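Side-chain contacts in transaminase (Bacillus megaterium, PDB 5G0A), which catalyses pyridoxal-5'-phosphate-dependent transfer of amino groups as an S-selective omega-transaminase: residues B[130-135]-B[230-235]; B[221-226]-B[260-265]; B[366-371]-B[388-393]; B[441-446]-B[459-464]. One frame throughout, in Å; residues are numbered along the deposited sequence.

Contact 1. Residues B[130-135]-B[230-235]; sequences NIARLY and QVAAVI
Ala132 and Arg133 of helix 121-136 rest on Ala232 and Ala233 of strand 231-236, one of the inner strands of the seven-stranded mixed sheet of a fold type I aminotransferase. Helix and strand run roughly antiparallel, at 147°, and their axes come within 7.4 Å, a close approach made possible by alanines on both sides. Ala232 has helical backbone angles near the start of the strand, and as a result two successive methyls, those of Ala232 and Ala233, face the helix. The Ala232 methyl sits against the main chain, with its CB 3.8 Å from Ala132 O. Arg133 adds only the root of its side chain: with CG turned beside its own backbone N (chi1 -67°), the chain passes the Ala232 methyl and runs on extended. Its guanidinium is thus carried beyond the contact, where NE hydrogen-bonds Pro139 O. Leu265 and Ile267 of the neighbouring strand enlarge the apolar bed under Ala132. The other end of this helix carries Gly121 and Ser122 of the cofactor pocket. No hydrogen bond crosses between the two segments; methyl meets methyl, Ala132 CB lying 4.0 Å from Ala233 CB.

Contact 2. Residues B[221-226]-B[260-265]; sequences RMIENY and KELGVL
Ile223 and Leu262 meet through their branch methyls, and the whole contact is apolar. Leu262 CD1 rests over one side of the isoleucine, nearly equidistant from Ile223 CG2 (3.8 Å), CD1 (3.9 Å) and CB (4.0 Å). The first torsion of Ile223 (chi1 -63°) turns CG2 anti to the backbone N and CG1 beside it, presenting both branches to the leucine. Val264 is a looser neighbour, its CG2 standing 4.5 Å from Ile223 CG2. Further out, Val231 and Val234 of strand 231-236 support Ile223 from the sheet, and Pro228 closes in from the connecting loop. Leu262 and Val264 both face the isoleucine across the turn that ends helix 251-262. Gly263, with positive phi, is the C-prime residue of a Schellman motif there; Val264 N turns back to Thr259 O, and the chain then enters strand 265-269. On helix 214-226, Arg221 points away from the contact and forms a salt bridge with Glu145 of a third subunit. Two neighbouring helices thus pack over one face of the large-domain sheet, the second of them being the helix of a beta-alpha-beta crossover between the adjacent parallel strands 231-236 and 265-269.

Contact 3. Residues B[366-371]-B[388-393]; sequences SKLELL and WIVDIV
Leu368 meets Trp388 and Val390 in a buried, wholly apolar helix-on-sheet contact of the C-terminal small domain, where helix 353-374 covers one face of a three-stranded antiparallel sheet. Strand 387-392 is the middle strand of that sheet and forms a beta-hairpin with strand 378-384, which directly follows the helix. The backbones stay well apart, the nearest CA atoms, of Leu368 and Val390, being 8.6 Å from each other, and one leucine bridges the space. Its CG lies beside the backbone N (chi1 -68°), a setting that sends the forked end down toward the sheet with a methyl for each partner. CD1 goes to the tryptophan, 3.8 Å from Trp388 CE3 and 4.2 Å from Trp388 CD2; it approaches the six-membered ring near the fused bond, at a slant to the ring plane. The indole is held in position by a hydrogen bond from NE1 to Gly385 O in the hairpin and by packing against Ile364 and Arg365 of the same helix. Phe381 of the hairpin's first strand also touches Leu368. Trp388 and Val390, two residues apart on the strand, both face the helix, while the intervening Ile389 turns to the other side of the sheet. Val390 comes up to the leucine tip to tip: its CG1 is anti to the backbone N (chi1 -178°), leaving the other methyl, CG2, 4.1 Å from Leu368 CD2.

Contact 4. Residues B[441-446]-B[459-464]; sequences MRIGAS and DALDYA
Met441 brings its terminal methyl down onto the fork of Leu461, the two side chains meeting tip to tip between strand 440-443 and helix 451-468. The modelled gap from Met441 CE to Leu461 CD1, 3.2 Å, is too short for ordinary methyl contact, so the exact placing of this pair is doubtful; the second branch is reached at a normal distance, Leu461 CD2 lying 3.9 Å from Met441 CE. The methionine chain is bent at chi2 (-103°) and again at chi3, which brings CE to the leucine. Leu461 stretches out from the helix with CG anti to its backbone N (chi1 180°), and the two side chains together bridge the nearest CA atoms, those of Met441 and Leu461, 10.4 Å apart. Ile443, two residues further along the strand, adds a loose touch from CD1 to Leu461 CD2 at 4.4 Å. Ile422 of helix 418-427 packs on both Met441 and Leu461, and Leu371 of helix 353-374 also reaches Leu461. Arg442, between the two strand contributors, points away from the helix and hydrogen-bonds Gly241 O through NE. The arrangement is that of the aminotransferase small domain, a layer of helices on one face of an antiparallel sheet.

How the contacts relate
Contacts 1, 3 and 4 are fully buried, while contact 2 reaches the surface at Leu262; all are apolar, with no hydrogen bond across any pair, and they form two groups. Contacts 1 and 2 share the large-domain sheet, whose strand 231-236 has helix 121-136 on one face and the helices of contact 2 on the other. Contacts 3 and 4 share the small-domain sheet through neighbouring strands 387-392 and 440-443, their centres about 9 Å apart. Small alanines permit close backbones in contact 1, whereas larger side chains (isoleucine, leucine, methionine, tryptophan) bridge wider spaces in the others. The segments of contacts 1 and 2 also meet other subunits; those of contacts 3 and 4 do not.

Contact 1. Residues B[130-135]-B[230-235]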
loop_
_atom_site.group_PDB
_atom_site.type_symbol
_atom_site.label_atom_id
_atom_site.label_comp_id
_atom_site.label_asym_id
_atom_site.label_seq_id
_atom_site.Cartn_x
_atom_site.Cartn_y
_atom_site.Cartn_z
ATOM N N ASN B 130 -12.375 -1.131 -11.268
ATOM C CA ASN B 130 -12.640 -2.496 -10.836
ATOM C C ASN B 130 -12.727 -3.461 -12.025
ATOM O O ASN B 130 -12.143 -4.566 -12.004
ATOM C CB ASN B 130 -13.936 -2.557 -10.009
ATOM C CG ASN B 130 -13.811 -1.843 -8.669
ATOM O OD1 ASN B 130 -12.704 -1.478 -8.256
ATOM N ND2 ASN B 130 -14.941 -1.639 -7.978
ATOM N N ILE B 131 -13.475 -3.056 -13.059
ATOM C CA ILE B 131 -13.686 -3.927 -14.207
ATOM C C ILE B 131 -12.389 -4.124 -14.993
ATOM O O ILE B 131 -12.080 -5.266 -15.378
ATOM C CB ILE B 131 -14.797 -3.382 -15.146
ATOM C CG1 ILE B 131 -16.161 -3.482 -14.465
ATOM C CG2 ILE B 131 -14.823 -4.153 -16.475
ATOM C CD1 ILE B 131 -17.217 -2.576 -15.104
ATOM N N ALA B 132 -11.645 -3.036 -15.231
ATOM C CA ALA B 132 -10.385 -3.132 -15.990
ATOM C C ALA B 132 -9.437 -4.106 -15.278
ATOM O O ALA B 132 -8.819 -4.959 -15.904
ATOM C CB ALA B 132 -9.709 -1.765 -16.161
ATOM N N ARG B 133 -9.340 -3.971 -13.960
ATOM C CA ARG B 133 -8.456 -4.854 -13.171
ATOM C C ARG B 133 -8.916 -6.290 -13.165
ATOM O O ARG B 133 -8.088 -7.204 -13.303
ATOM C CB ARG B 133 -8.273 -4.301 -11.737
ATOM C CG ARG B 133 -7.498 -2.991 -11.768
ATOM C CD ARG B 133 -7.582 -2.257 -10.420
ATOM N NE ARG B 133 -6.445 -1.352 -10.266
ATOM C CZ ARG B 133 -6.486 -0.163 -9.687
ATOM N NH1 ARG B 133 -7.632 0.318 -9.192
ATOM N NH2 ARG B 133 -5.358 0.548 -9.601
ATOM N N LEU B 134 -10.228 -6.512 -13.034
ATOM C CA LEU B 134 -10.751 -7.875 -13.063
ATOM C C LEU B 134 -10.571 -8.512 -14.452
ATOM O O LEU B 134 -10.163 -9.681 -14.540
ATOM C CB LEU B 134 -12.222 -7.949 -12.668
ATOM C CG LEU B 134 -12.528 -7.776 -11.165
ATOM C CD1 LEU B 134 -13.994 -7.401 -10.971
ATOM C CD2 LEU B 134 -12.129 -8.972 -10.284
ATOM N N TYR B 135 -10.882 -7.759 -15.502
ATOM C CA TYR B 135 -10.790 -8.346 -16.866
ATOM C C TYR B 135 -9.352 -8.756 -17.186
ATOM O O TYR B 135 -9.085 -9.854 -17.729
ATOM C CB TYR B 135 -11.306 -7.325 -17.899
ATOM C CG TYR B 135 -11.140 -7.816 -19.319
ATOM C CD1 TYR B 135 -12.030 -8.739 -19.858
ATOM C CD2 TYR B 135 -10.057 -7.387 -20.082
ATOM C CE1 TYR B 135 -11.850 -9.209 -21.155
ATOM C CE2 TYR B 135 -9.873 -7.843 -21.382
ATOM C CZ TYR B 135 -10.765 -8.747 -21.893
ATOM O OH TYR B 135 -10.541 -9.186 -23.184
ATOM N N GLN B 230 1.590 -6.410 -15.753
ATOM C CA GLN B 230 0.840 -6.046 -14.549
ATOM C C GLN B 230 0.110 -4.714 -14.665
ATOM O O GLN B 230 -0.379 -4.196 -13.666
ATOM C CB GLN B 230 1.688 -6.120 -13.283
ATOM C CG GLN B 230 2.720 -5.026 -13.135
ATOM C CD GLN B 230 3.265 -4.983 -11.710
ATOM O OE1 GLN B 230 2.708 -5.614 -10.797
ATOM N NE2 GLN B 230 4.334 -4.236 -11.511
ATOM N N VAL B 231 0.046 -4.175 -15.882
ATOM C CA VAL B 231 -0.662 -2.914 -16.135
ATOM C C VAL B 231 -2.031 -3.234 -16.774
ATOM O O VAL B 231 -2.107 -3.687 -17.902
ATOM C CB VAL B 231 0.144 -1.915 -17.010
ATOM C CG1 VAL B 231 -0.676 -0.652 -17.296
ATOM C CG2 VAL B 231 1.455 -1.517 -16.318
ATOM N N ALA B 232 -3.102 -2.991 -16.031
ATOM C CA ALA B 232 -4.473 -3.183 -16.541
ATOM C C ALA B 232 -4.880 -2.215 -17.645
ATOM O O ALA B 232 -5.515 -2.628 -18.606
ATOM C CB ALA B 232 -5.497 -3.089 -15.390
ATOM N N ALA B 233 -4.575 -0.929 -17.455
ATOM C CA ALA B 233 -5.196 0.151 -18.216
ATOM C C ALA B 233 -4.426 1.453 -18.095
ATOM O O ALA B 233 -3.703 1.695 -17.114
ATOM C CB ALA B 233 -6.653 0.355 -17.753
ATOM N N VAL B 234 -4.603 2.295 -19.108
ATOM C CA VAL B 234 -4.274 3.699 -19.035
ATOM C C VAL B 234 -5.625 4.409 -19.013
ATOM O O VAL B 234 -6.500 4.102 -19.829
ATOM C CB VAL B 234 -3.494 4.155 -20.294
ATOM C CG1 VAL B 234 -3.223 5.650 -20.210
ATOM C CG2 VAL B 234 -2.160 3.404 -20.391
ATOM N N ILE B 235 -5.799 5.325 -18.072
ATOM C CA ILE B 235 -7.005 6.161 -18.024
ATOM C C ILE B 235 -6.666 7.581 -18.450
ATOM O O ILE B 235 -5.660 8.121 -18.022
ATOM C CB ILE B 235 -7.681 6.122 -16.627
ATOM C CG1 ILE B 235 -9.036 6.846 -16.690
ATOM C CG2 ILE B 235 -6.750 6.642 -15.500
ATOM C CD1 ILE B 235 -9.897 6.605 -15.463
#

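Contact 2. Residues B[221-226]-B[260-265]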
loop_
_atom_site.group_PDB
_atom_site.type_symbol
_atom_site.label_atom_id
_atom_site.label_comp_id
_atom_site.label_asym_id
_atom_site.label_seq_id
_atom_site.Cartn_x
_atom_site.Cartn_y
_atom_site.Cartn_z
ATOM N N ARG B 221 7.535 3.676 -21.804
ATOM C CA ARG B 221 8.719 3.275 -21.022
ATOM C C ARG B 221 8.358 2.885 -19.594
ATOM O O ARG B 221 8.886 1.911 -19.057
ATOM C CB ARG B 221 9.765 4.400 -21.012
ATOM C CG ARG B 221 10.554 4.562 -22.298
ATOM C CD ARG B 221 11.883 3.811 -22.225
ATOM N NE ARG B 221 12.838 4.439 -21.308
ATOM C CZ ARG B 221 13.987 5.030 -21.658
ATOM N NH1 ARG B 221 14.371 5.107 -22.929
ATOM N NH2 ARG B 221 14.766 5.543 -20.715
ATOM N N MET B 222 7.461 3.665 -18.976
ATOM C CA MET B 222 7.019 3.383 -17.620
ATOM C C MET B 222 6.278 2.061 -17.571
ATOM O O MET B 222 6.484 1.260 -16.675
ATOM C CB MET B 222 6.101 4.501 -17.099
ATOM C CG MET B 222 6.804 5.803 -16.752
ATOM S SD MET B 222 5.558 7.084 -16.432
ATOM C CE MET B 222 4.564 6.192 -15.268
ATOM N N ILE B 223 5.400 1.819 -18.553
ATOM C CA ILE B 223 4.694 0.546 -18.601
ATOM C C ILE B 223 5.642 -0.637 -18.815
ATOM O O ILE B 223 5.451 -1.694 -18.229
ATOM C CB ILE B 223 3.566 0.559 -19.665
ATOM C CG1 ILE B 223 2.537 1.629 -19.254
ATOM C CG2 ILE B 223 2.914 -0.815 -19.817
ATOM C CD1 ILE B 223 1.568 1.993 -20.372
ATOM N N GLU B 224 6.609 -0.468 -19.706
ATOM C CA GLU B 224 7.625 -1.506 -19.923
ATOM C C GLU B 224 8.385 -1.804 -18.635
ATOM O O GLU B 224 8.577 -2.965 -18.270
ATOM C CB GLU B 224 8.615 -1.060 -21.000
ATOM C CG GLU B 224 8.024 -1.097 -22.394
ATOM C CD GLU B 224 8.984 -0.522 -23.412
ATOM O OE1 GLU B 224 9.975 0.128 -23.005
ATOM O OE2 GLU B 224 8.744 -0.739 -24.599
ATOM N N ASN B 225 8.792 -0.749 -17.939
ATOM C CA ASN B 225 9.575 -0.896 -16.708
ATOM C C ASN B 225 8.835 -1.639 -15.607
ATOM O O ASN B 225 9.374 -2.524 -14.979
ATOM C CB ASN B 225 10.026 0.477 -16.220
ATOM C CG ASN B 225 11.033 0.389 -15.081
ATOM O OD1 ASN B 225 10.661 0.276 -13.915
ATOM N ND2 ASN B 225 12.323 0.419 -15.424
ATOM N N TYR B 226 7.575 -1.265 -15.374
ATOM C CA TYR B 226 6.753 -1.922 -14.373
ATOM C C TYR B 226 6.239 -3.285 -14.820
ATOM O O TYR B 226 5.773 -4.083 -13.993
ATOM C CB TYR B 226 5.611 -0.991 -13.926
ATOM C CG TYR B 226 6.081 -0.002 -12.870
ATOM C CD1 TYR B 226 6.693 1.193 -13.238
ATOM C CD2 TYR B 226 5.933 -0.285 -11.513
ATOM C CE1 TYR B 226 7.136 2.087 -12.281
ATOM C CE2 TYR B 226 6.401 0.585 -10.549
ATOM C CZ TYR B 226 6.973 1.776 -10.936
ATOM O OH TYR B 226 7.414 2.669 -9.984
ATOM N N LYS B 260 -2.976 -0.769 -27.444
ATOM C CA LYS B 260 -3.201 -1.973 -28.250
ATOM C C LYS B 260 -1.894 -2.768 -28.403
ATOM O O LYS B 260 -1.901 -3.990 -28.266
ATOM C CB LYS B 260 -3.701 -1.602 -29.650
ATOM C CG LYS B 260 -5.161 -1.137 -29.750
ATOM C CD LYS B 260 -6.160 -2.256 -29.497
ATOM C CE LYS B 260 -7.573 -1.793 -29.864
ATOM N NZ LYS B 260 -8.573 -2.855 -29.568
ATOM N N GLU B 261 -0.798 -2.064 -28.686
ATOM C CA GLU B 261 0.512 -2.729 -28.883
ATOM C C GLU B 261 1.035 -3.391 -27.604
ATOM O O GLU B 261 1.631 -4.465 -27.644
ATOM C CB GLU B 261 1.542 -1.733 -29.416
ATOM C CG GLU B 261 1.263 -1.296 -30.845
ATOM C CD GLU B 261 2.205 -0.224 -31.347
ATOM O OE1 GLU B 261 2.975 0.356 -30.547
ATOM O OE2 GLU B 261 2.156 0.061 -32.560
ATOM N N LEU B 262 0.778 -2.757 -26.458
ATOM C CA LEU B 262 1.231 -3.300 -25.165
ATOM C C LEU B 262 0.279 -4.332 -24.547
ATOM O O LEU B 262 0.666 -5.047 -23.626
ATOM C CB LEU B 262 1.524 -2.174 -24.162
ATOM C CG LEU B 262 2.593 -1.133 -24.550
ATOM C CD1 LEU B 262 2.667 -0.034 -23.508
ATOM C CD2 LEU B 262 3.957 -1.785 -24.763
ATOM N N GLY B 263 -0.953 -4.413 -25.060
ATOM C CA GLY B 263 -1.951 -5.350 -24.544
ATOM C C GLY B 263 -2.570 -4.829 -23.252
ATOM O O GLY B 263 -2.846 -5.607 -22.330
ATOM N N VAL B 264 -2.816 -3.522 -23.224
ATOM C CA VAL B 264 -3.316 -2.805 -22.028
ATOM C C VAL B 264 -4.631 -2.143 -22.446
ATOM O O VAL B 264 -4.787 -1.741 -23.611
ATOM C CB VAL B 264 -2.239 -1.786 -21.581
ATOM C CG1 VAL B 264 -2.763 -0.710 -20.639
ATOM C CG2 VAL B 264 -1.034 -2.528 -20.980
ATOM N N LEU B 265 -5.594 -2.081 -21.531
ATOM C CA LEU B 265 -6.846 -1.392 -21.822
ATOM C C LEU B 265 -6.694 0.135 -21.862
ATOM O O LEU B 265 -5.810 0.711 -21.227
ATOM C CB LEU B 265 -7.932 -1.796 -20.805
ATOM C CG LEU B 265 -8.347 -3.259 -20.740
ATOM C CD1 LEU B 265 -9.342 -3.467 -19.588
ATOM C CD2 LEU B 265 -8.927 -3.757 -22.085
#

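Contact 3. Residues B[366-371]-B[388-393]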
loop_
_atom_site.group_PDB
_atom_site.type_symbol
_atom_site.label_atom_id
_atom_site.label_comp_id
_atom_site.label_asym_id
_atom_site.label_seq_id
_atom_site.Cartn_x
_atom_site.Cartn_y
_atom_site.Cartn_z
ATOM N N SER B 366 -15.142 32.327 -33.091
ATOM C CA SER B 366 -15.079 33.662 -33.726
ATOM C C SER B 366 -15.062 34.812 -32.708
ATOM O O SER B 366 -14.394 35.830 -32.915
ATOM C CB SER B 366 -16.223 33.845 -34.731
ATOM O OG SER B 366 -17.464 34.094 -34.082
ATOM N N LYS B 367 -15.800 34.652 -31.609
ATOM C CA LYS B 367 -15.830 35.673 -30.564
ATOM C C LYS B 367 -14.509 35.735 -29.808
ATOM O O LYS B 367 -14.026 36.825 -29.482
ATOM C CB LYS B 367 -17.000 35.441 -29.591
ATOM C CG LYS B 367 -18.388 35.425 -30.229
ATOM C CD LYS B 367 -18.881 36.803 -30.644
ATOM C CE LYS B 367 -19.008 37.735 -29.447
ATOM N NZ LYS B 367 -19.838 38.924 -29.791
ATOM N N LEU B 368 -13.921 34.572 -29.518
ATOM C CA LEU B 368 -12.610 34.532 -28.846
ATOM C C LEU B 368 -11.487 35.060 -29.743
ATOM O O LEU B 368 -10.584 35.736 -29.261
ATOM C CB LEU B 368 -12.279 33.127 -28.317
ATOM C CG LEU B 368 -13.142 32.632 -27.149
ATOM C CD1 LEU B 368 -12.880 31.158 -26.873
ATOM C CD2 LEU B 368 -12.915 33.456 -25.888
ATOM N N GLU B 369 -11.537 34.742 -31.032
ATOM C CA GLU B 369 -10.590 35.338 -31.994
ATOM C C GLU B 369 -10.579 36.865 -31.868
ATOM O O GLU B 369 -9.516 37.477 -31.753
ATOM C CB GLU B 369 -10.931 34.943 -33.428
ATOM C CG GLU B 369 -10.457 33.561 -33.842
ATOM C CD GLU B 369 -10.863 33.215 -35.265
ATOM O OE1 GLU B 369 -11.442 34.088 -35.947
ATOM O OE2 GLU B 369 -10.606 32.073 -35.705
ATOM N N LEU B 370 -11.766 37.468 -31.853
ATOM C CA LEU B 370 -11.892 38.925 -31.740
ATOM C C LEU B 370 -11.369 39.468 -30.410
ATOM O O LEU B 370 -10.699 40.504 -30.383
ATOM C CB LEU B 370 -13.337 39.374 -31.987
ATOM C CG LEU B 370 -13.904 39.210 -33.401
ATOM C CD1 LEU B 370 -15.428 39.264 -33.378
ATOM C CD2 LEU B 370 -13.335 40.250 -34.365
ATOM N N LEU B 371 -11.659 38.764 -29.312
ATOM C CA LEU B 371 -11.108 39.118 -28.004
ATOM C C LEU B 371 -9.587 39.019 -27.952
ATOM O O LEU B 371 -8.931 39.866 -27.343
ATOM C CB LEU B 371 -11.730 38.264 -26.883
ATOM C CG LEU B 371 -13.133 38.683 -26.434
ATOM C CD1 LEU B 371 -13.692 37.724 -25.385
ATOM C CD2 LEU B 371 -13.116 40.106 -25.899
ATOM N N TRP B 388 -14.323 25.422 -23.464
ATOM C CA TRP B 388 -13.247 26.276 -23.972
ATOM C C TRP B 388 -12.208 26.552 -22.896
ATOM O O TRP B 388 -12.544 26.779 -21.732
ATOM C CB TRP B 388 -13.824 27.570 -24.613
ATOM C CG TRP B 388 -14.590 27.228 -25.868
ATOM C CD1 TRP B 388 -15.901 26.868 -25.959
ATOM C CD2 TRP B 388 -14.064 27.160 -27.196
ATOM N NE1 TRP B 388 -16.220 26.568 -27.261
ATOM C CE2 TRP B 388 -15.110 26.750 -28.040
ATOM C CE3 TRP B 388 -12.808 27.422 -27.756
ATOM C CZ2 TRP B 388 -14.939 26.586 -29.413
ATOM C CZ3 TRP B 388 -12.638 27.249 -29.111
ATOM C CH2 TRP B 388 -13.691 26.843 -29.925
ATOM N N ILE B 389 -10.937 26.473 -23.284
ATOM C CA ILE B 389 -9.867 26.937 -22.428
ATOM C C ILE B 389 -9.340 28.227 -23.027
ATOM O O ILE B 389 -9.261 28.347 -24.245
ATOM C CB ILE B 389 -8.683 25.944 -22.324
ATOM C CG1 ILE B 389 -8.170 25.553 -23.712
ATOM C CG2 ILE B 389 -9.051 24.720 -21.496
ATOM C CD1 ILE B 389 -6.659 25.488 -23.800
ATOM N N VAL B 390 -9.004 29.177 -22.162
ATOM C CA VAL B 390 -8.348 30.415 -22.561
ATOM C C VAL B 390 -7.138 30.587 -21.651
ATOM O O VAL B 390 -7.272 30.737 -20.422
ATOM C CB VAL B 390 -9.268 31.655 -22.432
ATOM C CG1 VAL B 390 -8.537 32.914 -22.910
ATOM C CG2 VAL B 390 -10.570 31.475 -23.208
ATOM N N ASP B 391 -5.952 30.551 -22.257
ATOM C CA ASP B 391 -4.719 30.732 -21.506
ATOM C C ASP B 391 -4.499 32.218 -21.249
ATOM O O ASP B 391 -4.390 33.015 -22.186
ATOM C CB ASP B 391 -3.518 30.128 -22.249
ATOM C CG ASP B 391 -3.698 28.655 -22.571
ATOM O OD1 ASP B 391 -4.199 27.902 -21.711
ATOM O OD2 ASP B 391 -3.310 28.244 -23.687
ATOM N N ILE B 392 -4.449 32.573 -19.972
ATOM C CA ILE B 392 -4.304 33.952 -19.533
ATOM C C ILE B 392 -2.821 34.202 -19.218
ATOM O O ILE B 392 -2.184 33.417 -18.521
ATOM C CB ILE B 392 -5.194 34.242 -18.299
ATOM C CG1 ILE B 392 -6.682 33.948 -18.598
ATOM C CG2 ILE B 392 -5.030 35.681 -17.811
ATOM C CD1 ILE B 392 -7.358 34.883 -19.592
ATOM N N VAL B 393 -2.277 35.285 -19.764
ATOM C CA VAL B 393 -0.864 35.621 -19.565
ATOM C C VAL B 393 -0.691 37.113 -19.302
ATOM O O VAL B 393 -1.570 37.913 -19.610
ATOM C CB VAL B 393 -0.004 35.253 -20.794
ATOM C CG1 VAL B 393 0.077 33.740 -20.985
ATOM C CG2 VAL B 393 -0.528 35.949 -22.048
#

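Contact 4. Residues B[441-446]-B[459-464]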
loop_
_atom_site.group_PDB
_atom_site.type_symbol
_atom_site.label_atom_id
_atom_site.label_comp_id
_atom_site.label_asym_id
_atom_site.label_seq_id
_atom_site.Cartn_x
_atom_site.Cartn_y
_atom_site.Cartn_z
ATOM N N MET B 441 -8.780 29.991 -18.094
ATOM C CA MET B 441 -10.225 30.020 -18.073
ATOM C C MET B 441 -10.767 28.707 -18.573
ATOM O O MET B 441 -10.184 28.106 -19.464
ATOM C CB MET B 441 -10.672 31.100 -19.011
ATOM C CG MET B 441 -9.857 32.335 -18.753
ATOM S SD MET B 441 -10.895 33.436 -17.832
ATOM C CE MET B 441 -11.695 34.034 -19.309
ATOM N N ARG B 442 -11.914 28.310 -18.020
ATOM C CA ARG B 442 -12.607 27.095 -18.416
ATOM C C ARG B 442 -14.070 27.501 -18.571
ATOM O O ARG B 442 -14.780 27.721 -17.585
ATOM C CB ARG B 442 -12.464 26.004 -17.343
ATOM C CG ARG B 442 -12.681 24.588 -17.871
ATOM C CD ARG B 442 -11.367 24.105 -18.466
ATOM N NE ARG B 442 -11.306 22.741 -18.997
ATOM C CZ ARG B 442 -11.466 22.433 -20.283
ATOM N NH1 ARG B 442 -11.785 23.383 -21.167
ATOM N NH2 ARG B 442 -11.315 21.177 -20.689
ATOM N N ILE B 443 -14.495 27.608 -19.819
ATOM C CA ILE B 443 -15.766 28.246 -20.145
ATOM C C ILE B 443 -16.726 27.204 -20.658
ATOM O O ILE B 443 -16.371 26.430 -21.536
ATOM C CB ILE B 443 -15.550 29.355 -21.207
ATOM C CG1 ILE B 443 -14.646 30.452 -20.629
ATOM C CG2 ILE B 443 -16.885 29.961 -21.657
ATOM C CD1 ILE B 443 -14.085 31.403 -21.659
ATOM N N GLY B 444 -17.951 27.200 -20.122
ATOM C CA GLY B 444 -18.988 26.293 -20.597
ATOM C C GLY B 444 -20.380 26.828 -20.319
ATOM O O GLY B 444 -20.582 27.542 -19.355
ATOM N N ALA B 445 -21.326 26.484 -21.185
ATOM C CA ALA B 445 -22.732 26.817 -20.984
ATOM C C ALA B 445 -23.552 25.616 -21.418
ATOM O O ALA B 445 -22.982 24.571 -21.722
ATOM C CB ALA B 445 -23.099 28.079 -21.786
ATOM N N SER B 446 -24.884 25.739 -21.444
ATOM C CA SER B 446 -25.706 24.632 -21.938
ATOM C C SER B 446 -25.498 24.513 -23.442
ATOM O O SER B 446 -25.101 25.494 -24.095
ATOM C CB SER B 446 -27.176 24.859 -21.587
ATOM O OG SER B 446 -27.328 25.245 -20.218
ATOM N N ASP B 459 -18.922 39.870 -23.789
ATOM C CA ASP B 459 -18.881 41.259 -23.327
ATOM C C ASP B 459 -18.330 41.401 -21.911
ATOM O O ASP B 459 -17.463 42.241 -21.660
ATOM C CB ASP B 459 -20.269 41.896 -23.413
ATOM C CG ASP B 459 -20.469 42.687 -24.686
ATOM O OD1 ASP B 459 -19.816 43.744 -24.832
ATOM O OD2 ASP B 459 -21.287 42.267 -25.533
ATOM N N ALA B 460 -18.825 40.577 -20.985
ATOM C CA ALA B 460 -18.381 40.643 -19.597
ATOM C C ALA B 460 -16.911 40.288 -19.475
ATOM O O ALA B 460 -16.209 40.857 -18.650
ATOM C CB ALA B 460 -19.225 39.729 -18.710
ATOM N N LEU B 461 -16.465 39.343 -20.302
ATOM C CA LEU B 461 -15.067 38.944 -20.364
ATOM C C LEU B 461 -14.213 40.101 -20.915
ATOM O O LEU B 461 -13.124 40.361 -20.411
ATOM C CB LEU B 461 -14.914 37.690 -21.235
ATOM C CG LEU B 461 -13.514 37.102 -21.434
ATOM C CD1 LEU B 461 -12.798 36.949 -20.100
ATOM C CD2 LEU B 461 -13.599 35.772 -22.172
ATOM N N ASP B 462 -14.731 40.775 -21.942
ATOM C CA ASP B 462 -14.080 41.942 -22.564
ATOM C C ASP B 462 -13.786 42.964 -21.458
ATOM O O ASP B 462 -12.631 43.320 -21.220
ATOM C CB ASP B 462 -15.013 42.519 -23.641
ATOM C CG ASP B 462 -14.305 43.448 -24.652
ATOM O OD1 ASP B 462 -13.069 43.638 -24.597
ATOM O OD2 ASP B 462 -15.021 43.974 -25.525
ATOM N N TYR B 463 -14.838 43.383 -20.758
ATOM C CA TYR B 463 -14.741 44.225 -19.561
ATOM C C TYR B 463 -13.724 43.724 -18.527
ATOM O O TYR B 463 -12.962 44.516 -17.963
ATOM C CB TYR B 463 -16.130 44.363 -18.916
ATOM C CG TYR B 463 -16.146 45.137 -17.621
ATOM C CD1 TYR B 463 -16.106 46.534 -17.624
ATOM C CD2 TYR B 463 -16.208 44.482 -16.388
ATOM C CE1 TYR B 463 -16.113 47.250 -16.439
ATOM C CE2 TYR B 463 -16.221 45.193 -15.200
ATOM C CZ TYR B 463 -16.178 46.575 -15.234
ATOM O OH TYR B 463 -16.180 47.293 -14.065
ATOM N N ALA B 464 -13.725 42.415 -18.271
ATOM C CA ALA B 464 -12.838 41.801 -17.279
ATOM C C ALA B 464 -11.361 41.895 -17.675
ATOM O O ALA B 464 -10.503 42.231 -16.848
ATOM C CB ALA B 464 -13.230 40.340 -17.051
#